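Local coordinates for protein putative isomerase YbhH (Escherichia coli, PDB 6OTV) that is of unknown substrate specificity but probably acts as an isomerase of the PrpF family, within the diaminopimelate epimerase clan, at residues V243-S255 with A262-H274. Numbering follows the deposited sequence.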
loop_
_atom_site.group_PDB
_atom_site.type_symbol
_atom_site.label_atom_id
_atom_site.label_comp_id
_atom_site.label_asym_id
_atom_site.label_seq_id
_atom_site.Cartn_x
_atom_site.Cartn_y
_atom_site.Cartn_z
ATOM N N VAL A 243 1.720 -18.356 -25.223
ATOM C CA VAL A 243 0.514 -17.663 -24.783
ATOM C C VAL A 243 -0.685 -18.128 -25.604
ATOM O O VAL A 243 -1.765 -17.530 -25.530
ATOM C CB VAL A 243 0.677 -16.134 -24.883
ATOM N N SER A 244 -0.507 -19.210 -26.376
ATOM C CA SER A 244 -1.539 -19.688 -27.297
ATOM C C SER A 244 -2.863 -19.990 -26.599
ATOM O O SER A 244 -3.927 -19.881 -27.221
ATOM C CB SER A 244 -1.036 -20.931 -28.030
ATOM O OG SER A 244 0.081 -21.479 -27.355
ATOM N N ASN A 245 -2.824 -20.381 -25.323
ATOM C CA ASN A 245 -4.031 -20.620 -24.541
ATOM C C ASN A 245 -4.202 -19.638 -23.392
ATOM O O ASN A 245 -5.184 -19.741 -22.649
ATOM C CB ASN A 245 -4.042 -22.052 -23.996
ATOM N N MET A 246 -3.276 -18.704 -23.214
ATOM C CA MET A 246 -3.441 -17.643 -22.237
ATOM C C MET A 246 -4.223 -16.487 -22.847
ATOM O O MET A 246 -4.290 -16.321 -24.067
ATOM C CB MET A 246 -2.084 -17.148 -21.734
ATOM C CG MET A 246 -1.338 -18.160 -20.875
ATOM S SD MET A 246 0.461 -18.105 -21.054
ATOM C CE MET A 246 0.895 -16.732 -19.988
ATOM N N VAL A 247 -4.826 -15.683 -21.971
ATOM C CA VAL A 247 -5.582 -14.507 -22.385
ATOM C C VAL A 247 -4.729 -13.245 -22.358
ATOM O O VAL A 247 -5.257 -12.143 -22.531
ATOM C CB VAL A 247 -6.849 -14.330 -21.531
ATOM C CG1 VAL A 247 -7.795 -15.509 -21.729
ATOM C CG2 VAL A 247 -6.501 -14.177 -20.056
ATOM N N ILE A 248 -3.426 -13.378 -22.129
ATOM C CA ILE A 248 -2.514 -12.238 -22.163
ATOM C C ILE A 248 -1.354 -12.568 -23.099
ATOM O O ILE A 248 -1.047 -13.752 -23.304
ATOM C CB ILE A 248 -2.014 -11.883 -20.751
ATOM C CG1 ILE A 248 -1.254 -13.073 -20.161
ATOM C CG2 ILE A 248 -3.169 -11.482 -19.847
ATOM C CD1 ILE A 248 -0.523 -12.781 -18.890
ATOM N N PRO A 249 -0.690 -11.564 -23.712
ATOM C CA PRO A 249 -1.039 -10.140 -23.612
ATOM C C PRO A 249 -2.259 -9.800 -24.453
ATOM O O PRO A 249 -2.526 -10.488 -25.434
ATOM C CB PRO A 249 0.205 -9.439 -24.154
ATOM C CG PRO A 249 0.710 -10.391 -25.183
ATOM C CD PRO A 249 0.498 -11.761 -24.564
ATOM N N LYS A 250 -2.996 -8.771 -24.059
ATOM C CA LYS A 250 -4.143 -8.330 -24.838
ATOM C C LYS A 250 -3.663 -7.416 -25.960
ATOM O O LYS A 250 -3.125 -6.340 -25.677
ATOM C CB LYS A 250 -5.137 -7.591 -23.955
ATOM C CG LYS A 250 -5.691 -8.408 -22.805
ATOM C CD LYS A 250 -7.110 -8.892 -23.078
ATOM C CE LYS A 250 -7.776 -9.410 -21.798
ATOM N NZ LYS A 250 -6.956 -10.455 -21.118
ATOM N N PRO A 251 -3.816 -7.803 -27.227
ATOM C CA PRO A 251 -3.406 -6.910 -28.318
ATOM C C PRO A 251 -4.386 -5.759 -28.480
ATOM O O PRO A 251 -5.599 -5.923 -28.328
ATOM C CB PRO A 251 -3.398 -7.827 -29.547
ATOM C CG PRO A 251 -4.345 -8.922 -29.206
ATOM C CD PRO A 251 -4.253 -9.120 -27.720
ATOM N N VAL A 252 -3.842 -4.578 -28.768
ATOM C CA VAL A 252 -4.626 -3.354 -28.901
ATOM C C VAL A 252 -4.251 -2.678 -30.210
ATOM O O VAL A 252 -3.094 -2.283 -30.398
ATOM C CB VAL A 252 -4.402 -2.386 -27.729
ATOM C CG1 VAL A 252 -5.218 -1.127 -27.951
ATOM C CG2 VAL A 252 -4.761 -3.049 -26.405
ATOM N N LEU A 253 -5.224 -2.536 -31.106
ATOM C CA LEU A 253 -5.037 -1.731 -32.304
ATOM C C LEU A 253 -5.304 -0.267 -31.974
ATOM O O LEU A 253 -6.336 0.063 -31.382
ATOM C CB LEU A 253 -5.967 -2.202 -33.421
ATOM C CG LEU A 253 -5.786 -3.640 -33.908
ATOM C CD1 LEU A 253 -6.673 -3.897 -35.116
ATOM C CD2 LEU A 253 -4.329 -3.907 -34.244
ATOM N N ILE A 254 -4.372 0.610 -32.341
ATOM C CA ILE A 254 -4.503 2.027 -32.028
ATOM C C ILE A 254 -4.521 2.843 -33.313
ATOM O O ILE A 254 -3.964 2.454 -34.344
ATOM C CB ILE A 254 -3.388 2.531 -31.085
ATOM C CG1 ILE A 254 -2.020 2.460 -31.766
ATOM C CG2 ILE A 254 -3.393 1.740 -29.785
ATOM C CD1 ILE A 254 -0.960 3.294 -31.076
ATOM N N SER A 255 -5.184 3.991 -33.232
ATOM C CA SER A 255 -5.287 4.954 -34.316
ATOM C C SER A 255 -5.628 6.301 -33.700
ATOM O O SER A 255 -6.062 6.358 -32.543
ATOM C CB SER A 255 -6.354 4.529 -35.342
ATOM O OG SER A 255 -7.649 4.514 -34.767
ATOM N N ALA A 262 -7.596 11.640 -27.067
ATOM C CA ALA A 262 -6.163 11.464 -27.263
ATOM C C ALA A 262 -5.826 10.341 -28.233
ATOM O O ALA A 262 -4.802 10.420 -28.921
ATOM C CB ALA A 262 -5.471 11.191 -25.922
ATOM N N ILE A 263 -6.657 9.302 -28.310
ATOM C CA ILE A 263 -6.333 8.119 -29.100
ATOM C C ILE A 263 -7.597 7.288 -29.258
ATOM O O ILE A 263 -8.526 7.391 -28.449
ATOM C CB ILE A 263 -5.192 7.323 -28.411
ATOM C CG1 ILE A 263 -4.645 6.219 -29.318
ATOM C CG2 ILE A 263 -5.666 6.755 -27.095
ATOM C CD1 ILE A 263 -3.389 5.567 -28.774
ATOM N N ASN A 264 -7.642 6.480 -30.312
ATOM C CA ASN A 264 -8.718 5.530 -30.548
ATOM C C ASN A 264 -8.141 4.121 -30.519
ATOM O O ASN A 264 -7.052 3.878 -31.049
ATOM C CB ASN A 264 -9.405 5.802 -31.891
ATOM C CG ASN A 264 -10.345 4.686 -32.303
ATOM O OD1 ASN A 264 -11.458 4.570 -31.786
ATOM N ND2 ASN A 264 -9.901 3.857 -33.238
ATOM N N VAL A 265 -8.857 3.189 -29.891
ATOM C CA VAL A 265 -8.322 1.851 -29.681
ATOM C C VAL A 265 -9.354 0.802 -30.077
ATOM O O VAL A 265 -10.563 1.045 -30.085
ATOM C CB VAL A 265 -7.866 1.619 -28.218
ATOM C CG1 VAL A 265 -6.849 2.673 -27.786
ATOM C CG2 VAL A 265 -9.061 1.592 -27.276
ATOM N N ARG A 266 -8.843 -0.379 -30.422
ATOM C CA ARG A 266 -9.643 -1.587 -30.601
ATOM C C ARG A 266 -9.015 -2.664 -29.728
ATOM O O ARG A 266 -7.894 -3.109 -29.997
ATOM C CB ARG A 266 -9.693 -2.017 -32.068
ATOM C CG ARG A 266 -10.526 -1.096 -32.951
ATOM C CD ARG A 266 -11.973 -1.057 -32.480
ATOM N NE ARG A 266 -12.807 -0.174 -33.295
ATOM C CZ ARG A 266 -13.036 1.109 -33.024
ATOM N NH1 ARG A 266 -12.489 1.681 -31.958
ATOM N NH2 ARG A 266 -13.815 1.827 -33.824
ATOM N N TYR A 267 -9.734 -3.076 -28.687
ATOM C CA TYR A 267 -9.194 -3.908 -27.616
ATOM C C TYR A 267 -9.554 -5.368 -27.870
ATOM O O TYR A 267 -10.736 -5.726 -27.886
ATOM C CB TYR A 267 -9.743 -3.434 -26.269
ATOM C CG TYR A 267 -9.109 -4.052 -25.041
ATOM C CD1 TYR A 267 -7.833 -3.687 -24.635
ATOM C CD2 TYR A 267 -9.807 -4.969 -24.264
ATOM C CE1 TYR A 267 -7.256 -4.238 -23.502
ATOM C CE2 TYR A 267 -9.239 -5.526 -23.128
ATOM C CZ TYR A 267 -7.963 -5.157 -22.752
ATOM O OH TYR A 267 -7.394 -5.707 -21.624
ATOM N N PHE A 268 -8.542 -6.209 -28.060
ATOM C CA PHE A 268 -8.757 -7.624 -28.329
ATOM C C PHE A 268 -8.536 -8.449 -27.066
ATOM O O PHE A 268 -7.602 -8.194 -26.298
ATOM C CB PHE A 268 -7.848 -8.101 -29.462
ATOM C CG PHE A 268 -8.301 -7.643 -30.821
ATOM C CD1 PHE A 268 -9.137 -8.439 -31.589
ATOM C CD2 PHE A 268 -7.917 -6.408 -31.319
ATOM C CE1 PHE A 268 -9.567 -8.019 -32.837
ATOM C CE2 PHE A 268 -8.344 -5.982 -32.567
ATOM C CZ PHE A 268 -9.169 -6.788 -33.325
ATOM N N MET A 269 -9.397 -9.456 -26.861
ATOM C CA MET A 269 -9.516 -10.096 -25.553
ATOM C C MET A 269 -9.109 -11.567 -25.471
ATOM O O MET A 269 -9.755 -12.321 -24.731
ATOM C CB MET A 269 -10.964 -9.986 -25.069
ATOM C CG MET A 269 -11.585 -8.609 -25.212
ATOM S SD MET A 269 -13.366 -8.642 -24.906
ATOM C CE MET A 269 -13.935 -9.642 -26.277
ATOM N N PRO A 270 -8.058 -12.038 -26.168
ATOM C CA PRO A 270 -7.145 -11.493 -27.176
ATOM C C PRO A 270 -7.581 -11.814 -28.601
ATOM O O PRO A 270 -6.982 -11.319 -29.555
ATOM C CB PRO A 270 -5.812 -12.185 -26.851
ATOM C CG PRO A 270 -6.090 -13.117 -25.692
ATOM C CD PRO A 270 -7.560 -13.330 -25.680
ATOM N N HIS A 271 -8.617 -12.640 -28.735
ATOM C CA HIS A 271 -9.065 -13.101 -30.043
ATOM C C HIS A 271 -10.175 -12.222 -30.613
ATOM O O HIS A 271 -10.114 -11.826 -31.780
ATOM C CB HIS A 271 -9.536 -14.558 -29.954
ATOM C CG HIS A 271 -8.581 -15.462 -29.237
ATOM N ND1 HIS A 271 -7.290 -15.678 -29.667
ATOM C CD2 HIS A 271 -8.734 -16.214 -28.121
ATOM C CE1 HIS A 271 -6.687 -16.519 -28.845
ATOM N NE2 HIS A 271 -7.543 -16.859 -27.898
ATOM N N SER A 272 -11.189 -11.913 -29.811
ATOM C CA SER A 272 -12.317 -11.105 -30.250
ATOM C C SER A 272 -12.115 -9.643 -29.865
ATOM O O SER A 272 -11.357 -9.314 -28.951
ATOM C CB SER A 272 -13.626 -11.622 -29.648
ATOM O OG SER A 272 -13.938 -12.913 -30.139
ATOM N N CYS A 273 -12.818 -8.765 -30.575
ATOM C CA CYS A 273 -12.721 -7.330 -30.344
ATOM C C CYS A 273 -13.719 -6.915 -29.268
ATOM O O CYS A 273 -14.922 -7.171 -29.394
ATOM C CB CYS A 273 -12.969 -6.554 -31.639
ATOM S SG CYS A 273 -12.747 -4.759 -31.481
ATOM N N HIS A 274 -13.212 -6.284 -28.210
ATOM C CA HIS A 274 -14.061 -5.762 -27.146
ATOM C C HIS A 274 -15.023 -4.719 -27.710
ATOM O O HIS A 274 -14.637 -3.863 -28.511
ATOM C CB HIS A 274 -13.184 -5.148 -26.048
ATOM C CG HIS A 274 -13.840 -5.050 -24.701
ATOM N ND1 HIS A 274 -15.038 -4.400 -24.497
ATOM C CD2 HIS A 274 -13.437 -5.484 -23.483
ATOM C CE1 HIS A 274 -15.357 -4.457 -23.215
ATOM N NE2 HIS A 274 -14.401 -5.109 -22.579
#
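The side chain of K250 crosses the phenol end of Y267 obliquely, CG 3.4 Å from Y267 OH. Bends at chi2 (-103°) and chi4 return its ammonium to the loop before the strand, where NZ donates a hydrogen bond to V247 O at 2.8 Å, from above the carbonyl plane. V252 meets the same ring with CG2, 3.6 Å from Y267 CD1, while its CG1, anti to the backbone N (chi1 179°), touches V265; I254 continues this apolar face against the CD1 end of I263. Strands 250-255 and 263-267 form an antiparallel beta hairpin, with L253-R266 and S255-N264 as hydrogen-bonded pairs; strand 306-312 runs parallel to 263-267. On the face of L253, S255, N264 and R266, L253 CD1 approaches CE2 of F268, from the following loop, at 3.7 Å, and S255 OG accepts a hydrogen bond from N264 ND2 at 2.8 Å in the amide plane, nearly straight at 161°. ND2 also donates to G210 O, and R266 NH1 links N264 OD1 to V265 O, so both ends of the amide are held. Near the start of strand 250-255, the P251 and F268 side chains cross at about a right angle, and P251 CD packs against P270 CB at 3.5 Å; helix 221-237 covers these residues through I227 and R231.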